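Local coordinates for ABC-type transport auxiliary lipoprotein component domain-containing protein (Xanthomonas campestris pv. campestris, PDB 2IQI) that is of unknown function but is probably a lipoprotein that serves as an auxiliary component of an ABC-type transport system, at residues P23-V28 against T177-Q182; S29-V34 against I87-R92. One frame throughout, in Å; residues are numbered along the deposited sequence.

Contact 1: P23-V28 against T177-Q182; sequences PAWPQV and TLITGQ
The side-chain oxygen OE1 of Gln182 is gripped by one hydrogen bond, donated by the indole NE1 of Trp30. CG stands anti to the backbone N (chi1 -172°) and the chain then bends at chi2 (58°), so that its methylenes run past Pro26 and Val28 in the opposite direction to theirs. Gln182 CG lies 3.8 Å from Pro26 CB, and OE1 is 3.6 Å from Val28 CG1; a glutamine suits this place because its aliphatic part packs while its amide oxygen serves the tryptophan. The loop leading into strand 31-34 here crosses the C-terminal part of helix 155-185, meeting the surface made by Leu178, Ile179 and Gln182. Pro26 is central: its ring brings CD to 3.5 Å from Ile179 CG1, nearly at right angles, while its CG rests 3.6 Å from Leu178 O, a carbonyl already bonded to Gln182 N within the helix. A proline suits the spot because its ring presents nothing but carbon to the helix and its backbone has no N-H to satisfy. In the extended backbone Pro26 and Val28 face the helix and Gln27 turns away. Beside them Leu178 CD1 reaches obliquely to Trp25 CB at 3.8 Å, and Phe81 of helix 69-82 covers Leu178 further.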
ATOM      1  N   PRO A  23       3.174 -19.373   2.688  1.00 46.48           N
ATOM      2  CA  PRO A  23       3.048 -20.720   2.148  1.00 46.67           C
ATOM      3  C   PRO A  23       1.655 -21.082   1.748  1.00 46.39           C
ATOM      4  O   PRO A  23       1.490 -22.016   1.002  1.00 47.16           O
ATOM      5  CB  PRO A  23       3.510 -21.616   3.307  1.00 46.66           C
ATOM      6  CG  PRO A  23       4.469 -20.755   4.040  1.00 47.23           C
ATOM      7  CD  PRO A  23       3.718 -19.426   4.056  1.00 47.11           C
ATOM      8  N   ALA A  24       0.657 -20.337   2.180  1.00 46.24           N
ATOM      9  CA  ALA A  24      -0.685 -20.681   1.766  1.00 45.86           C
ATOM     10  C   ALA A  24      -1.225 -19.875   0.588  1.00 45.45           C
ATOM     11  O   ALA A  24      -2.428 -19.984   0.250  1.00 45.91           O
ATOM     12  CB  ALA A  24      -1.630 -20.609   2.953  1.00 46.57           C
ATOM     13  N   TRP A  25      -0.381 -19.049  -0.022  1.00 44.34           N
ATOM     14  CA  TRP A  25      -0.831 -18.326  -1.189  1.00 43.98           C
ATOM     15  C   TRP A  25      -0.776 -19.289  -2.363  1.00 44.46           C
ATOM     16  O   TRP A  25       0.251 -19.955  -2.568  1.00 44.18           O
ATOM     17  CB  TRP A  25       0.040 -17.107  -1.487  1.00 43.46           C
ATOM     18  CG  TRP A  25      -0.023 -15.973  -0.467  1.00 43.77           C
ATOM     19  CD1 TRP A  25      -0.993 -15.749   0.468  1.00 42.51           C
ATOM     20  CD2 TRP A  25       0.909 -14.887  -0.332  1.00 43.33           C
ATOM     21  NE1 TRP A  25      -0.713 -14.625   1.184  1.00 41.72           N
ATOM     22  CE2 TRP A  25       0.446 -14.070   0.719  1.00 41.52           C
ATOM     23  CE3 TRP A  25       2.085 -14.523  -1.005  1.00 41.94           C
ATOM     24  CZ2 TRP A  25       1.130 -12.930   1.140  1.00 41.53           C
ATOM     25  CZ3 TRP A  25       2.765 -13.378  -0.580  1.00 42.74           C
ATOM     26  CH2 TRP A  25       2.287 -12.604   0.486  1.00 42.04           C
ATOM     27  N   PRO A  26      -1.853 -19.336  -3.177  1.00 44.39           N
ATOM     28  CA  PRO A  26      -1.800 -20.171  -4.366  1.00 44.52           C
ATOM     29  C   PRO A  26      -0.669 -19.710  -5.275  1.00 45.48           C
ATOM     30  O   PRO A  26      -0.400 -18.483  -5.391  1.00 45.10           O
ATOM     31  CB  PRO A  26      -3.143 -19.900  -5.054  1.00 43.87           C
ATOM     32  CG  PRO A  26      -3.569 -18.598  -4.537  1.00 43.75           C
ATOM     33  CD  PRO A  26      -3.099 -18.569  -3.115  1.00 43.93           C
ATOM     34  N   GLN A  27       0.011 -20.700  -5.864  1.00 46.70           N
ATOM     35  CA  GLN A  27       0.888 -20.498  -7.009  1.00 47.88           C
ATOM     36  C   GLN A  27       0.007 -20.429  -8.236  1.00 47.60           C
ATOM     37  O   GLN A  27      -0.702 -21.382  -8.519  1.00 48.04           O
ATOM     38  CB  GLN A  27       1.866 -21.644  -7.131  1.00 48.15           C
ATOM     39  CG  GLN A  27       2.967 -21.346  -8.123  1.00 53.22           C
ATOM     40  CD  GLN A  27       4.289 -21.986  -7.736  1.00 59.01           C
ATOM     41  OE1 GLN A  27       4.342 -23.166  -7.342  1.00 61.04           O
ATOM     42  NE2 GLN A  27       5.371 -21.207  -7.841  1.00 58.92           N
ATOM     43  N   VAL A  28       0.014 -19.302  -8.941  1.00 47.64           N
ATOM     44  CA  VAL A  28      -0.928 -19.100 -10.033  1.00 47.96           C
ATOM     45  C   VAL A  28      -0.235 -19.119 -11.396  1.00 48.44           C
ATOM     46  O   VAL A  28       0.979 -19.294 -11.479  1.00 49.14           O
ATOM     47  CB  VAL A  28      -1.762 -17.795  -9.893  1.00 47.97           C
ATOM     48  CG1 VAL A  28      -2.490 -17.739  -8.538  1.00 47.32           C
ATOM     49  CG2 VAL A  28      -0.898 -16.584 -10.126  1.00 46.79           C
ATOM     50  N   THR A 177      -4.949 -10.595  -3.504  1.00 37.40           N
ATOM     51  CA  THR A 177      -4.950 -10.535  -4.958  1.00 38.56           C
ATOM     52  C   THR A 177      -4.764 -11.922  -5.543  1.00 38.61           C
ATOM     53  O   THR A 177      -5.479 -12.313  -6.454  1.00 39.27           O
ATOM     54  CB  THR A 177      -3.833  -9.623  -5.488  1.00 38.88           C
ATOM     55  OG1 THR A 177      -4.007  -8.335  -4.914  1.00 39.16           O
ATOM     56  CG2 THR A 177      -3.914  -9.492  -7.024  1.00 39.22           C
ATOM     57  N   LEU A 178      -3.803 -12.660  -5.003  1.00 38.51           N
ATOM     58  CA  LEU A 178      -3.566 -14.021  -5.424  1.00 38.20           C
ATOM     59  C   LEU A 178      -4.746 -14.907  -5.131  1.00 39.17           C
ATOM     60  O   LEU A 178      -5.113 -15.699  -5.976  1.00 40.49           O
ATOM     61  CB  LEU A 178      -2.343 -14.603  -4.751  1.00 37.15           C
ATOM     62  CG  LEU A 178      -1.067 -13.862  -5.065  1.00 36.33           C
ATOM     63  CD1 LEU A 178      -0.022 -14.555  -4.305  1.00 34.03           C
ATOM     64  CD2 LEU A 178      -0.760 -13.831  -6.589  1.00 34.36           C
ATOM     65  N   ILE A 179      -5.318 -14.821  -3.931  1.00 39.83           N
ATOM     66  CA  ILE A 179      -6.411 -15.731  -3.567  1.00 39.41           C
ATOM     67  C   ILE A 179      -7.672 -15.369  -4.354  1.00 40.99           C
ATOM     68  O   ILE A 179      -8.280 -16.249  -4.990  1.00 41.71           O
ATOM     69  CB  ILE A 179      -6.630 -15.786  -2.037  1.00 38.97           C
ATOM     70  CG1 ILE A 179      -5.479 -16.568  -1.418  1.00 36.30           C
ATOM     71  CG2 ILE A 179      -7.991 -16.387  -1.658  1.00 35.34           C
ATOM     72  CD1 ILE A 179      -5.388 -16.431   0.059  1.00 33.00           C
ATOM     73  N   THR A 180      -8.044 -14.090  -4.351  1.00 41.35           N
ATOM     74  CA  THR A 180      -9.234 -13.677  -5.069  1.00 42.76           C
ATOM     75  C   THR A 180      -9.081 -13.961  -6.575  1.00 44.22           C
ATOM     76  O   THR A 180      -9.984 -14.515  -7.206  1.00 44.74           O
ATOM     77  CB  THR A 180      -9.568 -12.192  -4.844  1.00 42.79           C
ATOM     78  OG1 THR A 180      -9.558 -11.881  -3.435  1.00 41.61           O
ATOM     79  CG2 THR A 180     -10.919 -11.889  -5.418  1.00 41.88           C
ATOM     80  N   GLY A 181      -7.924 -13.626  -7.131  1.00 44.75           N
ATOM     81  CA  GLY A 181      -7.667 -13.888  -8.521  1.00 45.81           C
ATOM     82  C   GLY A 181      -7.888 -15.339  -8.856  1.00 46.81           C
ATOM     83  O   GLY A 181      -8.598 -15.663  -9.804  1.00 46.87           O
ATOM     84  N   GLN A 182      -7.273 -16.200  -8.063  1.00 47.96           N
ATOM     85  CA  GLN A 182      -7.315 -17.630  -8.251  1.00 49.88           C
ATOM     86  C   GLN A 182      -8.723 -18.232  -8.083  1.00 51.60           C
ATOM     87  O   GLN A 182      -9.082 -19.168  -8.781  1.00 52.57           O
ATOM     88  CB  GLN A 182      -6.325 -18.287  -7.297  1.00 49.79           C
ATOM     89  CG  GLN A 182      -6.098 -19.790  -7.490  1.00 50.78           C
ATOM     90  CD  GLN A 182      -5.600 -20.174  -8.889  1.00 51.55           C
ATOM     91  OE1 GLN A 182      -5.413 -19.333  -9.788  1.00 49.83           O
ATOM     92  NE2 GLN A 182      -5.385 -21.458  -9.070  1.00 51.79           N
TER

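Contact 2: S29-V34 against I87-R92; sequences SWQLLV and IAAVAR
Three backbone hydrogen bonds join strands 31-34 and 89-91, which run parallel with 15° between their directions. Leu32 N donates to Ala89 O at 2.8 Å in a nearly straight bond (167°), and Leu32 O in turn accepts from Ala91 N at 2.9 Å, more bent (142°). Val34 N closes the ladder on Ala91 O at 2.8 Å. Leu32 thus spends both its backbone polar groups on this neighbour, whereas Leu33 bonds through its backbone to Tyr101 and Leu103 of strand 101-110, and Gln31 to Tyr101. A CA-H...O contact backs up the ladder, with Val90 CA 3.2 Å from Leu32 O. Before the first of these bonds, a water takes a hydrogen bond from Ala88 N (2.7 Å) and donates one to Trp30 O.

Apolar contacts gather on the face of Leu32 and Val90. Val90 CG1 and Val34 CG2 lie side by side, 3.8 Å apart, and Leu32 points the same way; branched chains fill this layer, which packs against Phe81 and Val78 of helix 69-82. Ile87, extended with CG1 anti to its backbone N, pushes CD1 to 3.7 Å from Leu32 CB and reaches the Trp30 ring at CZ3 (3.9 Å). On the other face Ala89 CB lies beside the Gln31 side chain, closest to its CG, and the small methyl leaves room for the longer chain.

Charge enters at the end of the pair, where Arg92 turns away from strand 31-34 and its NH2 forms a salt bridge with Asp75 of helix 69-82.

Two parallel strands, with a helix in their connection packed on one face, are the pattern of a beta-alpha-beta crossover, here with additional short strands before the helix and with strand 89-91 at the edge of the mixed sheet.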
ATOM      1  N   SER A  29      -1.009 -18.946 -12.464  1.00 48.48           N
ATOM      2  CA  SER A  29      -0.423 -18.816 -13.799  1.00 48.49           C
ATOM      3  C   SER A  29      -1.145 -17.772 -14.685  1.00 48.46           C
ATOM      4  O   SER A  29      -0.811 -17.634 -15.872  1.00 47.50           O
ATOM      5  CB  SER A  29      -0.402 -20.161 -14.498  1.00 48.39           C
ATOM      6  OG  SER A  29      -1.695 -20.409 -14.999  1.00 49.72           O
ATOM      7  N   TRP A  30      -2.135 -17.060 -14.118  1.00 48.32           N
ATOM      8  CA  TRP A  30      -2.658 -15.863 -14.775  1.00 48.24           C
ATOM      9  C   TRP A  30      -1.637 -14.703 -14.616  1.00 48.61           C
ATOM     10  O   TRP A  30      -0.553 -14.869 -13.990  1.00 47.97           O
ATOM     11  CB  TRP A  30      -4.071 -15.506 -14.299  1.00 48.55           C
ATOM     12  CG  TRP A  30      -4.256 -15.642 -12.827  1.00 49.47           C
ATOM     13  CD1 TRP A  30      -4.674 -16.739 -12.165  1.00 50.21           C
ATOM     14  CD2 TRP A  30      -4.006 -14.644 -11.831  1.00 50.64           C
ATOM     15  NE1 TRP A  30      -4.716 -16.498 -10.819  1.00 49.85           N
ATOM     16  CE2 TRP A  30      -4.299 -15.219 -10.584  1.00 50.22           C
ATOM     17  CE3 TRP A  30      -3.552 -13.314 -11.871  1.00 51.30           C
ATOM     18  CZ2 TRP A  30      -4.177 -14.508  -9.373  1.00 50.71           C
ATOM     19  CZ3 TRP A  30      -3.422 -12.605 -10.657  1.00 50.48           C
ATOM     20  CH2 TRP A  30      -3.744 -13.206  -9.432  1.00 49.63           C
ATOM     21  N   GLN A  31      -1.953 -13.554 -15.218  1.00 48.08           N
ATOM     22  CA  GLN A  31      -0.981 -12.500 -15.367  1.00 47.68           C
ATOM     23  C   GLN A  31      -1.577 -11.252 -14.826  1.00 46.90           C
ATOM     24  O   GLN A  31      -2.774 -11.003 -15.052  1.00 46.83           O
ATOM     25  CB  GLN A  31      -0.607 -12.311 -16.820  1.00 48.12           C
ATOM     26  CG  GLN A  31       0.125 -13.515 -17.400  1.00 52.34           C
ATOM     27  CD  GLN A  31       0.915 -13.196 -18.673  1.00 57.49           C
ATOM     28  OE1 GLN A  31       1.850 -13.943 -19.027  1.00 60.62           O
ATOM     29  NE2 GLN A  31       0.565 -12.075 -19.354  1.00 54.89           N
ATOM     30  N   LEU A  32      -0.743 -10.477 -14.110  1.00 45.25           N
ATOM     31  CA  LEU A  32      -1.215  -9.361 -13.329  1.00 43.79           C
ATOM     32  C   LEU A  32      -0.638  -8.037 -13.769  1.00 43.90           C
ATOM     33  O   LEU A  32       0.586  -7.850 -13.871  1.00 43.49           O
ATOM     34  CB  LEU A  32      -0.962  -9.587 -11.827  1.00 43.80           C
ATOM     35  CG  LEU A  32      -1.502  -8.558 -10.803  1.00 43.20           C
ATOM     36  CD1 LEU A  32      -3.022  -8.404 -10.846  1.00 42.30           C
ATOM     37  CD2 LEU A  32      -1.059  -8.896  -9.398  1.00 42.55           C
ATOM     38  N   LEU A  33      -1.540  -7.107 -14.018  1.00 43.45           N
ATOM     39  CA  LEU A  33      -1.140  -5.747 -14.270  1.00 43.90           C
ATOM     40  C   LEU A  33      -1.445  -4.931 -13.003  1.00 44.08           C
ATOM     41  O   LEU A  33      -2.612  -4.875 -12.582  1.00 45.33           O
ATOM     42  CB  LEU A  33      -1.860  -5.155 -15.502  1.00 43.25           C
ATOM     43  CG  LEU A  33      -1.747  -3.619 -15.536  1.00 44.44           C
ATOM     44  CD1 LEU A  33      -0.341  -3.235 -15.887  1.00 42.91           C
ATOM     45  CD2 LEU A  33      -2.752  -2.912 -16.452  1.00 43.41           C
ATOM     46  N   VAL A  34      -0.418  -4.311 -12.407  1.00 42.87           N
ATOM     47  CA  VAL A  34      -0.622  -3.451 -11.268  1.00 41.76           C
ATOM     48  C   VAL A  34      -0.745  -2.020 -11.789  1.00 42.07           C
ATOM     49  O   VAL A  34       0.221  -1.457 -12.284  1.00 42.48           O
ATOM     50  CB  VAL A  34       0.544  -3.582 -10.241  1.00 41.82           C
ATOM     51  CG1 VAL A  34       0.373  -2.601  -9.075  1.00 40.66           C
ATOM     52  CG2 VAL A  34       0.666  -4.997  -9.735  1.00 39.41           C
ATOM     53  N   ILE A  87       3.725 -15.891  -8.545  1.00 47.22           N
ATOM     54  CA  ILE A  87       3.203 -15.351  -9.808  1.00 47.33           C
ATOM     55  C   ILE A  87       4.332 -14.907 -10.741  1.00 48.23           C
ATOM     56  O   ILE A  87       5.110 -14.027 -10.414  1.00 47.89           O
ATOM     57  CB  ILE A  87       2.222 -14.167  -9.576  1.00 46.81           C
ATOM     58  CG1 ILE A  87       1.702 -13.628 -10.894  1.00 44.93           C
ATOM     59  CG2 ILE A  87       2.882 -13.043  -8.786  1.00 46.04           C
ATOM     60  CD1 ILE A  87       0.493 -12.772 -10.743  1.00 43.89           C
ATOM     61  N   ALA A  88       4.393 -15.524 -11.913  1.00 49.18           N
ATOM     62  CA  ALA A  88       5.496 -15.306 -12.815  1.00 49.72           C
ATOM     63  C   ALA A  88       5.297 -14.031 -13.602  1.00 49.96           C
ATOM     64  O   ALA A  88       6.271 -13.487 -14.101  1.00 50.74           O
ATOM     65  CB  ALA A  88       5.692 -16.513 -13.757  1.00 50.07           C
ATOM     66  N   ALA A  89       4.066 -13.541 -13.716  1.00 49.56           N
ATOM     67  CA  ALA A  89       3.837 -12.365 -14.558  1.00 49.80           C
ATOM     68  C   ALA A  89       3.140 -11.190 -13.869  1.00 49.79           C
ATOM     69  O   ALA A  89       1.921 -11.159 -13.751  1.00 49.88           O
ATOM     70  CB  ALA A  89       3.103 -12.758 -15.868  1.00 49.93           C
ATOM     71  N   VAL A  90       3.928 -10.218 -13.426  1.00 50.09           N
ATOM     72  CA  VAL A  90       3.397  -9.004 -12.845  1.00 50.50           C
ATOM     73  C   VAL A  90       4.042  -7.884 -13.573  1.00 51.39           C
ATOM     74  O   VAL A  90       5.234  -7.926 -13.777  1.00 51.96           O
ATOM     75  CB  VAL A  90       3.833  -8.788 -11.401  1.00 50.44           C
ATOM     76  CG1 VAL A  90       2.751  -7.994 -10.660  1.00 49.32           C
ATOM     77  CG2 VAL A  90       4.144 -10.095 -10.723  1.00 49.87           C
ATOM     78  N   ALA A  91       3.282  -6.852 -13.910  1.00 52.29           N
ATOM     79  CA  ALA A  91       3.843  -5.762 -14.658  1.00 52.93           C
ATOM     80  C   ALA A  91       3.147  -4.444 -14.329  1.00 53.89           C
ATOM     81  O   ALA A  91       2.066  -4.441 -13.724  1.00 53.37           O
ATOM     82  CB  ALA A  91       3.744  -6.075 -16.128  1.00 52.97           C
ATOM     83  N   ARG A  92       3.771  -3.338 -14.743  1.00 54.96           N
ATOM     84  CA  ARG A  92       3.230  -2.012 -14.537  1.00 56.90           C
ATOM     85  C   ARG A  92       2.710  -1.547 -15.877  1.00 58.49           C
ATOM     86  O   ARG A  92       2.044  -2.272 -16.554  1.00 60.07           O
ATOM     87  CB  ARG A  92       4.306  -1.062 -14.012  1.00 57.12           C
ATOM     88  CG  ARG A  92       5.186  -1.615 -12.886  1.00 56.48           C
ATOM     89  CD  ARG A  92       6.208  -0.580 -12.550  1.00 55.55           C
ATOM     90  NE  ARG A  92       6.577  -0.517 -11.136  1.00 55.97           N
ATOM     91  CZ  ARG A  92       7.568  -1.228 -10.592  1.00 57.82           C
ATOM     92  NH1 ARG A  92       8.274  -2.097 -11.330  1.00 57.98           N
ATOM     93  NH2 ARG A  92       7.866  -1.075  -9.302  1.00 57.63           N
TER
HETATM   94  O   HOH W   1       2.411 -16.199 -13.598  1.00 50.90           O

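The first segments of contacts 1 and 2 are consecutive, 23-28 running straight into 29-34, and the contact centres lie about 12 Å apart. Their partners differ: contact 1 reaches to helix 155-185 near the C-terminus, whereas contact 2 pairs strand 31-34 with strand 89-91, so the span closed by contact 2 falls wholly within that of contact 1. They meet at Trp30, whose ring packs against Thr177, Leu178 and Gly181 of the helix, and Phe81 of helix 69-82 touches side chains of both. Together they tie the long C-terminal helix, the helix 69-82 and the sheet edge into one end of the domain.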